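Local coordinates for TraI domain-containing protein (Salmonella typhi, PDB 2IPQ) that is of unknown function but, as a TraI-like C-terminal domain of the helix-turn-helix clan, may belong to a conjugal-transfer nickase/helicase-type protein, at residues A[4-12]-A[71-81]; A[35-44]-A[108-119]. All coordinates share one frame; numbering follows the deposited sequence. Where two conformers were deposited one is given.

Contact 1: residues A[4-12]-A[71-81]; sequences STELGDLFW and QVQAAFEKMRK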
loop_
_atom_site.group_PDB
_atom_site.type_symbol
_atom_site.label_atom_id
_atom_site.label_comp_id
_atom_site.label_asym_id
_atom_site.label_seq_id
_atom_site.Cartn_x
_atom_site.Cartn_y
_atom_site.Cartn_z
ATOM N N SER A 4 8.655 -18.486 2.799
ATOM C CA SER A 4 7.389 -17.819 2.534
ATOM C C SER A 4 6.750 -17.228 3.798
ATOM O O SER A 4 6.211 -16.123 3.771
ATOM C CB SER A 4 6.423 -18.772 1.809
ATOM O OG SER A 4 5.228 -18.112 1.403
ATOM N N THR A 5 6.810 -17.957 4.907
ATOM C CA THR A 5 6.291 -17.437 6.168
ATOM C C THR A 5 7.120 -16.267 6.703
ATOM O O THR A 5 6.568 -15.241 7.085
ATOM C CB THR A 5 6.151 -18.531 7.215
ATOM O OG1 THR A 5 5.278 -19.536 6.692
ATOM C CG2 THR A 5 5.545 -17.971 8.503
ATOM N N GLU A 6 8.440 -16.429 6.711
ATOM C CA GLU A 6 9.349 -15.444 7.273
ATOM C C GLU A 6 9.360 -14.168 6.438
ATOM O O GLU A 6 9.291 -13.055 6.961
ATOM C CB GLU A 6 10.763 -16.028 7.372
ATOM N N LEU A 7 9.450 -14.352 5.130
ATOM C CA LEU A 7 9.421 -13.268 4.171
ATOM C C LEU A 7 8.114 -12.450 4.234
ATOM O O LEU A 7 8.134 -11.227 4.243
ATOM C CB LEU A 7 9.641 -13.838 2.768
ATOM C CG LEU A 7 9.768 -12.846 1.617
ATOM C CD1 LEU A 7 10.814 -11.800 1.984
ATOM C CD2 LEU A 7 10.146 -13.569 0.349
ATOM N N GLY A 8 6.983 -13.139 4.271
ATOM C CA GLY A 8 5.697 -12.517 4.572
ATOM C C GLY A 8 5.734 -11.628 5.807
ATOM O O GLY A 8 5.427 -10.426 5.710
ATOM N N ASP A 9 6.107 -12.225 6.951
ATOM C CA ASP A 9 6.212 -11.511 8.230
ATOM C C ASP A 9 7.190 -10.315 8.181
ATOM O O ASP A 9 6.930 -9.272 8.772
ATOM C CB ASP A 9 6.579 -12.454 9.372
ATOM C CG ASP A 9 5.394 -13.336 9.828
ATOM O OD1 ASP A 9 4.236 -12.877 9.725
ATOM O OD2 ASP A 9 5.625 -14.490 10.290
ATOM N N LEU A 10 8.299 -10.473 7.465
ATOM C CA LEU A 10 9.269 -9.405 7.285
ATOM C C LEU A 10 8.636 -8.258 6.524
ATOM O O LEU A 10 8.729 -7.097 6.931
ATOM C CB LEU A 10 10.449 -9.917 6.476
ATOM C CG LEU A 10 11.857 -9.508 6.901
ATOM C CD1 LEU A 10 12.828 -9.831 5.780
ATOM C CD2 LEU A 10 11.937 -8.033 7.291
ATOM N N PHE A 11 7.994 -8.573 5.403
ATOM C CA PHE A 11 7.441 -7.521 4.593
ATOM C C PHE A 11 6.323 -6.793 5.344
ATOM O O PHE A 11 6.221 -5.566 5.299
ATOM C CB PHE A 11 6.896 -8.044 3.268
ATOM C CG PHE A 11 5.968 -7.067 2.604
ATOM C CD1 PHE A 11 4.610 -7.092 2.864
ATOM C CD2 PHE A 11 6.457 -6.112 1.747
ATOM C CE1 PHE A 11 3.754 -6.159 2.252
ATOM C CE2 PHE A 11 5.611 -5.176 1.135
ATOM C CZ PHE A 11 4.249 -5.215 1.395
ATOM N N TRP A 12 5.475 -7.546 6.032
ATOM C CA TRP A 12 4.316 -6.950 6.690
ATOM C C TRP A 12 4.773 -6.151 7.930
ATOM O O TRP A 12 4.269 -5.049 8.220
ATOM C CB TRP A 12 3.345 -8.064 7.084
ATOM C CG TRP A 12 2.274 -7.611 8.008
ATOM C CD1 TRP A 12 2.129 -7.947 9.315
ATOM C CD2 TRP A 12 1.181 -6.737 7.689
ATOM N NE1 TRP A 12 1.014 -7.338 9.836
ATOM C CE2 TRP A 12 0.419 -6.583 8.858
ATOM C CE3 TRP A 12 0.785 -6.059 6.526
ATOM C CZ2 TRP A 12 -0.726 -5.784 8.907
ATOM C CZ3 TRP A 12 -0.351 -5.268 6.566
ATOM C CH2 TRP A 12 -1.095 -5.136 7.753
ATOM N N GLN A 71 8.166 -13.404 -5.150
ATOM C CA GLN A 71 8.291 -14.077 -3.831
ATOM C C GLN A 71 7.606 -13.308 -2.700
ATOM O O GLN A 71 6.713 -13.819 -2.038
ATOM C CB GLN A 71 9.758 -14.247 -3.454
ATOM C CG GLN A 71 10.228 -15.686 -3.338
ATOM C CD GLN A 71 10.960 -16.149 -4.587
ATOM O OE1 GLN A 71 11.837 -17.013 -4.525
ATOM N NE2 GLN A 71 10.599 -15.570 -5.738
ATOM N N VAL A 72 8.035 -12.072 -2.489
ATOM C CA VAL A 72 7.455 -11.226 -1.452
ATOM C C VAL A 72 5.943 -11.045 -1.600
ATOM O O VAL A 72 5.217 -11.183 -0.624
ATOM C CB VAL A 72 8.112 -9.827 -1.415
ATOM C CG1 VAL A 72 7.659 -9.085 -0.175
ATOM C CG2 VAL A 72 9.611 -9.969 -1.403
ATOM N N GLN A 73 5.482 -10.733 -2.809
ATOM C CA GLN A 73 4.049 -10.622 -3.075
ATOM C C GLN A 73 3.247 -11.889 -2.756
ATOM O O GLN A 73 2.225 -11.827 -2.061
ATOM C CB GLN A 73 3.796 -10.198 -4.515
ATOM C CG GLN A 73 2.330 -10.256 -4.925
ATOM C CD GLN A 73 2.065 -9.400 -6.146
ATOM O OE1 GLN A 73 2.976 -9.143 -6.929
ATOM N NE2 GLN A 73 0.826 -8.943 -6.309
ATOM N N ALA A 74 3.709 -13.037 -3.253
ATOM C CA ALA A 74 3.119 -14.299 -2.872
ATOM C C ALA A 74 3.130 -14.494 -1.343
ATOM O O ALA A 74 2.131 -14.940 -0.736
ATOM C CB ALA A 74 3.832 -15.484 -3.582
ATOM N N ALA A 75 4.258 -14.183 -0.715
ATOM C CA ALA A 75 4.350 -14.395 0.722
ATOM C C ALA A 75 3.377 -13.425 1.403
ATOM O O ALA A 75 2.648 -13.789 2.326
ATOM C CB ALA A 75 5.769 -14.216 1.217
ATOM N N PHE A 76 3.349 -12.193 0.946
ATOM C CA PHE A 76 2.411 -11.228 1.526
ATOM C C PHE A 76 0.953 -11.688 1.411
ATOM O O PHE A 76 0.215 -11.619 2.379
ATOM C CB PHE A 76 2.540 -9.871 0.865
ATOM C CG PHE A 76 1.463 -8.902 1.282
ATOM C CD1 PHE A 76 1.336 -8.521 2.619
ATOM C CD2 PHE A 76 0.574 -8.385 0.342
ATOM C CE1 PHE A 76 0.343 -7.628 3.014
ATOM C CE2 PHE A 76 -0.442 -7.489 0.726
ATOM C CZ PHE A 76 -0.543 -7.112 2.062
ATOM N N GLU A 77 0.535 -12.132 0.229
ATOM C CA GLU A 77 -0.882 -12.471 0.034
ATOM C C GLU A 77 -1.349 -13.624 0.895
ATOM O O GLU A 77 -2.527 -13.696 1.264
ATOM C CB GLU A 77 -1.186 -12.781 -1.424
ATOM C CG GLU A 77 -1.327 -11.537 -2.315
ATOM C CD GLU A 77 -1.883 -11.899 -3.684
ATOM O OE1 GLU A 77 -2.094 -13.117 -3.927
ATOM O OE2 GLU A 77 -2.112 -10.989 -4.507
ATOM N N LYS A 78 -0.426 -14.527 1.215
ATOM C CA LYS A 78 -0.744 -15.707 2.018
ATOM C C LYS A 78 -1.173 -15.318 3.430
ATOM O O LYS A 78 -1.740 -16.117 4.155
ATOM C CB LYS A 78 0.444 -16.677 2.047
ATOM C CG LYS A 78 0.540 -17.522 0.769
ATOM C CD LYS A 78 1.895 -18.216 0.582
ATOM C CE LYS A 78 1.748 -19.505 -0.263
ATOM N NZ LYS A 78 1.599 -19.220 -1.737
HETATM N N MSE A 79 -0.912 -14.074 3.819
HETATM C CA MSE A 79 -1.214 -13.651 5.170
HETATM C C MSE A 79 -2.595 -13.055 5.304
HETATM O O MSE A 79 -3.125 -12.938 6.418
HETATM C CB MSE A 79 -0.191 -12.650 5.638
HETATM C CG MSE A 79 1.207 -13.209 5.687
HETATM SE SE MSE A 79 2.327 -11.675 6.000
HETATM C CE MSE A 79 2.218 -11.738 8.009
ATOM N N ARG A 80 -3.181 -12.677 4.173
ATOM C CA ARG A 80 -4.583 -12.294 4.169
ATOM C C ARG A 80 -4.816 -11.048 5.030
ATOM O O ARG A 80 -5.726 -11.014 5.834
ATOM C CB ARG A 80 -5.423 -13.455 4.711
ATOM C CG ARG A 80 -5.049 -14.767 4.066
ATOM C CD ARG A 80 -6.196 -15.798 4.177
ATOM N NE ARG A 80 -5.742 -17.085 3.565
ATOM C CZ ARG A 80 -6.338 -17.574 2.469
ATOM N NH1 ARG A 80 -5.879 -18.756 1.977
ATOM N NH2 ARG A 80 -7.408 -16.884 1.870
ATOM N N LYS A 81 -3.992 -10.025 4.860
ATOM C CA LYS A 81 -4.263 -8.735 5.502
ATOM C C LYS A 81 -5.018 -7.793 4.566
ATOM O O LYS A 81 -5.682 -6.838 5.018
ATOM C CB LYS A 81 -2.956 -8.068 5.956
ATOM C CG LYS A 81 -1.986 -8.978 6.691
ATOM C CD LYS A 81 -2.553 -9.381 8.038
ATOM C CE LYS A 81 -1.493 -9.350 9.085
ATOM N NZ LYS A 81 -1.892 -10.186 10.228
#
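F11 turns the edge of its ring toward the face of F76, an offset edge-to-face pair with centroids 5.0 Å apart and planes at 64°; the F11 CE1 corner lies over that face. With CG anti to the backbone N (chi1 163°), the F11 side chain reaches over from helix 4-12 to helix 71-77, and V72 CG1 touches it at CB and at the near side of the ring. W12 brings its six-membered ring to the rim of F76, W12 CE3 standing 3.9 Å from F76 CE1 near the F76 plane. One face of the indole is overlaid by K81, whose aliphatic chain crosses it at about a right angle: K81 CE makes a CH-pi contact 3.6 Å from the centroid of the five-membered ring. Bends at chi2 and chi3 fold the K81 chain onto this face. The selenium of selenomethionine M79 approaches the same indole obliquely, a Met-aromatic contact, and also packs on the W12 CB. Between the helices, A75 CB presses on the backbone where G8 has no side chain, and the CA atoms of G8 and A75 are 4.5 Å apart. A75 CB also lies 3.2 Å from the carbonyl oxygen S4 O. L7 flanks this close point, its CD1 resting 4.0 Å from V72 CG2. F48 and F51 of helix 46-54 pack on V72, while I118 touches W12. The helix axes approach to 7.8 Å and cross at -87°, nearly perpendicular. Small residues at the crossing with aromatic residues beside it form a close, right-angled helix-helix packing, which joins the N-terminal helix to helix 68-77 in this TraI-like C-terminal domain.

Contact 2: residues A[35-44]-A[108-119]; sequences LTCGFVFISV and LTGYLIKMSEIY
Strands 39-43 and 108-114 run antiparallel, their axes 4.4 Å apart at closest, as neighbouring strands in the middle of the domain's antiparallel sheet. Strand 39-43 is also the second arm of a beta hairpin with strand 33-36, joined by a type I' turn from T36 to F39. V40 with I113 and I42 with Y111 are hydrogen-bonded pairs, each closed by two backbone bonds; V40 N to I113 O, at 2.7 Å, is nearly straight. On the face carrying V40 and I42, the end methyls of I42 and I113 meet tightly, CD1 to CD1 at 3.5 Å. I42 CG1 sits between its backbone N and carbonyl carbon (chi1 70°), beside Y111 CB, while V44 CG1 comes obliquely to Y111 CE1 at 3.5 Å. The Y111 OH probably bonds to Q73 NE2 and E77 OE2 of helix 68-77, the latter modelled implausibly short. Further along, V40 CG2 meets the edge of Y119 and touches I118 CG1, and L35 CD2 touches both Y119 CE1 and the selenium of selenomethionine M115. On the other face, F41 has CG anti to its backbone N (chi1 174°), which lays its ring alongside the 109-111 backbone; L112 CD2 is at the ring edge and L108 CD1 lies 4.2 Å from F41 CE2. G110 pairs with S43, and its CA points a C-H at I42 O, 3.2 Å away. At the strand end V44 N donates to T109 O, and a water bridges the same two residues, donating to V44 O at 2.6 Å and accepting from T109 N.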
loop_
_atom_site.group_PDB
_atom_site.type_symbol
_atom_site.label_atom_id
_atom_site.label_comp_id
_atom_site.label_asym_id
_atom_site.label_seq_id
_atom_site.Cartn_x
_atom_site.Cartn_y
_atom_site.Cartn_z
ATOM N N LEU A 35 -3.600 6.871 1.952
ATOM C CA LEU A 35 -4.800 6.649 2.768
ATOM C C LEU A 35 -6.050 7.109 2.034
ATOM O O LEU A 35 -6.044 8.185 1.410
ATOM C CB LEU A 35 -4.678 7.416 4.078
ATOM C CG LEU A 35 -3.909 6.623 5.139
ATOM C CD1 LEU A 35 -2.419 6.703 4.885
ATOM C CD2 LEU A 35 -4.275 7.056 6.557
ATOM N N THR A 36 -7.118 6.315 2.112
ATOM C CA THR A 36 -8.369 6.657 1.436
ATOM C C THR A 36 -9.600 6.001 2.025
ATOM O O THR A 36 -9.721 4.795 2.004
ATOM C CB THR A 36 -8.344 6.266 -0.049
ATOM O OG1 THR A 36 -7.082 6.648 -0.627
ATOM C CG2 THR A 36 -9.474 6.976 -0.802
ATOM N N CYS A 37 -10.498 6.817 2.564
ATOM C CA CYS A 37 -11.849 6.390 2.960
ATOM C C CYS A 37 -11.905 5.083 3.745
ATOM O O CYS A 37 -12.764 4.244 3.468
ATOM C CB CYS A 37 -12.755 6.291 1.734
ATOM S SG CYS A 37 -13.048 7.867 0.915
ATOM N N GLY A 38 -10.996 4.916 4.711
ATOM C CA GLY A 38 -11.042 3.790 5.627
ATOM C C GLY A 38 -9.980 2.766 5.315
ATOM O O GLY A 38 -9.865 1.761 6.007
ATOM N N PHE A 39 -9.198 3.021 4.271
ATOM C CA PHE A 39 -8.271 2.029 3.746
ATOM C C PHE A 39 -6.895 2.616 3.491
ATOM O O PHE A 39 -6.743 3.836 3.265
ATOM C CB PHE A 39 -8.826 1.416 2.453
ATOM C CG PHE A 39 -9.990 0.499 2.684
ATOM C CD1 PHE A 39 -9.789 -0.780 3.173
ATOM C CD2 PHE A 39 -11.288 0.922 2.430
ATOM C CE1 PHE A 39 -10.865 -1.638 3.404
ATOM C CE2 PHE A 39 -12.365 0.087 2.654
ATOM C CZ PHE A 39 -12.156 -1.193 3.139
ATOM N N VAL A 40 -5.891 1.748 3.529
ATOM C CA VAL A 40 -4.580 2.102 3.035
ATOM C C VAL A 40 -4.404 1.468 1.664
ATOM O O VAL A 40 -4.482 0.276 1.534
ATOM C CB VAL A 40 -3.486 1.630 3.990
ATOM C CG1 VAL A 40 -2.067 1.988 3.421
ATOM C CG2 VAL A 40 -3.704 2.274 5.400
ATOM N N PHE A 41 -4.170 2.276 0.641
ATOM C CA PHE A 41 -3.872 1.742 -0.675
ATOM C C PHE A 41 -2.367 1.586 -0.847
ATOM O O PHE A 41 -1.609 2.532 -0.682
ATOM C CB PHE A 41 -4.420 2.683 -1.756
ATOM C CG PHE A 41 -4.040 2.301 -3.158
ATOM C CD1 PHE A 41 -4.790 1.368 -3.864
ATOM C CD2 PHE A 41 -2.946 2.898 -3.790
ATOM C CE1 PHE A 41 -4.449 1.011 -5.174
ATOM C CE2 PHE A 41 -2.597 2.545 -5.108
ATOM C CZ PHE A 41 -3.350 1.607 -5.793
ATOM N N ILE A 42 -1.921 0.386 -1.202
ATOM C CA ILE A 42 -0.508 0.215 -1.494
ATOM C C ILE A 42 -0.339 -0.220 -2.953
ATOM O O ILE A 42 -0.879 -1.253 -3.425
ATOM C CB ILE A 42 0.176 -0.756 -0.495
ATOM C CG1 ILE A 42 -0.313 -2.171 -0.744
ATOM C CG2 ILE A 42 -0.135 -0.361 0.993
ATOM C CD1 ILE A 42 0.199 -3.226 0.276
ATOM N N SER A 43 0.419 0.560 -3.686
ATOM C CA SER A 43 0.471 0.293 -5.091
ATOM C C SER A 43 1.497 -0.790 -5.387
ATOM O O SER A 43 2.503 -0.902 -4.700
ATOM C CB SER A 43 0.693 1.570 -5.895
ATOM O OG SER A 43 2.037 1.893 -5.841
ATOM N N VAL A 44 1.214 -1.600 -6.392
ATOM C CA VAL A 44 2.111 -2.675 -6.827
ATOM C C VAL A 44 2.452 -2.492 -8.301
ATOM O O VAL A 44 1.597 -2.117 -9.104
ATOM C CB VAL A 44 1.553 -4.125 -6.601
ATOM C CG1 VAL A 44 0.659 -4.228 -5.359
ATOM C CG2 VAL A 44 0.839 -4.592 -7.769
ATOM N N LEU A 108 -2.784 3.481 -11.440
ATOM C CA LEU A 108 -2.080 2.542 -10.599
ATOM C C LEU A 108 -3.052 1.428 -10.205
ATOM O O LEU A 108 -4.267 1.610 -10.251
ATOM C CB LEU A 108 -1.643 3.247 -9.308
ATOM C CG LEU A 108 -0.691 4.435 -9.310
ATOM C CD1 LEU A 108 -0.584 4.926 -7.860
ATOM C CD2 LEU A 108 0.666 4.010 -9.881
ATOM N N THR A 109 -2.502 0.287 -9.804
ATOM C CA THR A 109 -3.286 -0.777 -9.169
ATOM C C THR A 109 -2.560 -1.257 -7.915
ATOM O O THR A 109 -1.349 -1.072 -7.785
ATOM C CB THR A 109 -3.680 -1.958 -10.145
ATOM O OG1 THR A 109 -3.092 -3.179 -9.741
ATOM C CG2 THR A 109 -3.308 -1.674 -11.569
ATOM N N GLY A 110 -3.306 -1.847 -6.986
ATOM C CA GLY A 110 -2.704 -2.372 -5.782
ATOM C C GLY A 110 -3.753 -2.791 -4.787
ATOM O O GLY A 110 -4.911 -2.930 -5.115
ATOM N N TYR A 111 -3.319 -2.961 -3.553
ATOM C CA TYR A 111 -4.110 -3.586 -2.517
ATOM C C TYR A 111 -4.772 -2.506 -1.708
ATOM O O TYR A 111 -4.233 -1.412 -1.578
ATOM C CB TYR A 111 -3.173 -4.385 -1.612
ATOM C CG TYR A 111 -2.567 -5.605 -2.272
ATOM C CD1 TYR A 111 -1.211 -5.628 -2.661
ATOM C CD2 TYR A 111 -3.339 -6.738 -2.509
ATOM C CE1 TYR A 111 -0.643 -6.790 -3.278
ATOM C CE2 TYR A 111 -2.794 -7.888 -3.113
ATOM C CZ TYR A 111 -1.453 -7.905 -3.495
ATOM O OH TYR A 111 -0.945 -9.048 -4.091
ATOM N N LEU A 112 -5.933 -2.816 -1.158
ATOM C CA LEU A 112 -6.500 -2.047 -0.056
ATOM C C LEU A 112 -6.352 -2.773 1.271
ATOM O O LEU A 112 -6.665 -3.949 1.378
ATOM C CB LEU A 112 -7.989 -1.782 -0.312
ATOM C CG LEU A 112 -8.308 -0.791 -1.446
ATOM C CD1 LEU A 112 -9.786 -0.619 -1.464
ATOM C CD2 LEU A 112 -7.651 0.509 -1.184
ATOM N N ILE A 113 -5.889 -2.080 2.294
ATOM C CA ILE A 113 -5.769 -2.696 3.609
ATOM C C ILE A 113 -6.500 -1.842 4.633
ATOM O O ILE A 113 -6.254 -0.637 4.719
ATOM C CB ILE A 113 -4.286 -2.752 3.993
ATOM C CG1 ILE A 113 -3.534 -3.640 2.997
ATOM C CG2 ILE A 113 -4.106 -3.184 5.470
ATOM C CD1 ILE A 113 -2.071 -3.303 2.898
ATOM N N LYS A 114 -7.381 -2.463 5.407
ATOM C CA LYS A 114 -8.155 -1.772 6.432
ATOM C C LYS A 114 -7.225 -0.993 7.322
ATOM O O LYS A 114 -6.224 -1.553 7.773
ATOM C CB LYS A 114 -8.885 -2.775 7.309
ATOM C CG LYS A 114 -10.171 -3.282 6.760
ATOM C CD LYS A 114 -10.906 -4.158 7.803
ATOM C CE LYS A 114 -11.283 -3.352 9.044
ATOM N NZ LYS A 114 -12.300 -4.030 9.902
HETATM N N MSE A 115 -7.562 0.274 7.580
HETATM C CA MSE A 115 -6.727 1.175 8.383
HETATM C C MSE A 115 -6.273 0.570 9.704
HETATM O O MSE A 115 -5.129 0.755 10.113
HETATM C CB MSE A 115 -7.480 2.462 8.726
HETATM C CG MSE A 115 -8.061 3.173 7.545
HETATM SE SE MSE A 115 -7.244 4.891 7.224
HETATM C CE MSE A 115 -8.701 6.055 7.816
ATOM N N SER A 116 -7.181 -0.136 10.374
ATOM C CA SER A 116 -6.926 -0.647 11.700
ATOM C C SER A 116 -6.021 -1.888 11.713
ATOM O O SER A 116 -5.658 -2.369 12.783
ATOM C CB SER A 116 -8.253 -0.974 12.377
ATOM O OG SER A 116 -8.919 -2.003 11.661
ATOM N N GLU A 117 -5.658 -2.420 10.548
ATOM C CA GLU A 117 -4.625 -3.452 10.513
ATOM C C GLU A 117 -3.233 -2.800 10.618
ATOM O O GLU A 117 -2.264 -3.452 10.995
ATOM C CB GLU A 117 -4.732 -4.338 9.256
ATOM C CG GLU A 117 -6.085 -5.070 9.055
ATOM C CD GLU A 117 -6.116 -6.540 9.538
ATOM O OE1 GLU A 117 -5.322 -6.938 10.430
ATOM O OE2 GLU A 117 -6.960 -7.308 9.018
ATOM N N ILE A 118 -3.151 -1.512 10.273
ATOM C CA ILE A 118 -1.900 -0.750 10.351
ATOM C C ILE A 118 -1.911 0.183 11.543
ATOM O O ILE A 118 -1.059 0.094 12.422
ATOM C CB ILE A 118 -1.675 0.176 9.129
ATOM C CG1 ILE A 118 -1.902 -0.548 7.792
ATOM C CG2 ILE A 118 -0.326 0.905 9.262
ATOM C CD1 ILE A 118 -0.891 -1.582 7.457
ATOM N N TYR A 119 -2.884 1.092 11.550
ATOM C CA TYR A 119 -2.963 2.150 12.543
ATOM C C TYR A 119 -3.981 1.770 13.602
ATOM O O TYR A 119 -3.633 1.290 14.677
ATOM C CB TYR A 119 -3.417 3.452 11.882
ATOM C CG TYR A 119 -2.544 3.945 10.741
ATOM C CD1 TYR A 119 -2.946 3.798 9.418
ATOM C CD2 TYR A 119 -1.324 4.576 10.985
ATOM C CE1 TYR A 119 -2.154 4.262 8.357
ATOM C CE2 TYR A 119 -0.528 5.039 9.937
ATOM C CZ TYR A 119 -0.956 4.870 8.622
ATOM O OH TYR A 119 -0.184 5.320 7.576
HETATM O O HOH W 1 0.426 0.136 -9.781
#

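In the fold
Contact 2 is buried near the middle of the chain and joins two central strands of the sheet, whereas contact 1 is partly buried, about 14 Å from the chain centre, and holds two helices packed against one another. Their centres are 16 Å apart. Repeated backbone hydrogen bonds fix the register of the strands; the helices meet instead through aromatic, selenium and aliphatic surfaces. The two meet around Y111, whose hydroxyl probably bonds to helix 68-77 and whose ring packs edge-to-face with F76, and where W12 lies against E117 and I118. Along the sequence their segments alternate, and all four fall within the TraI C-terminal family region.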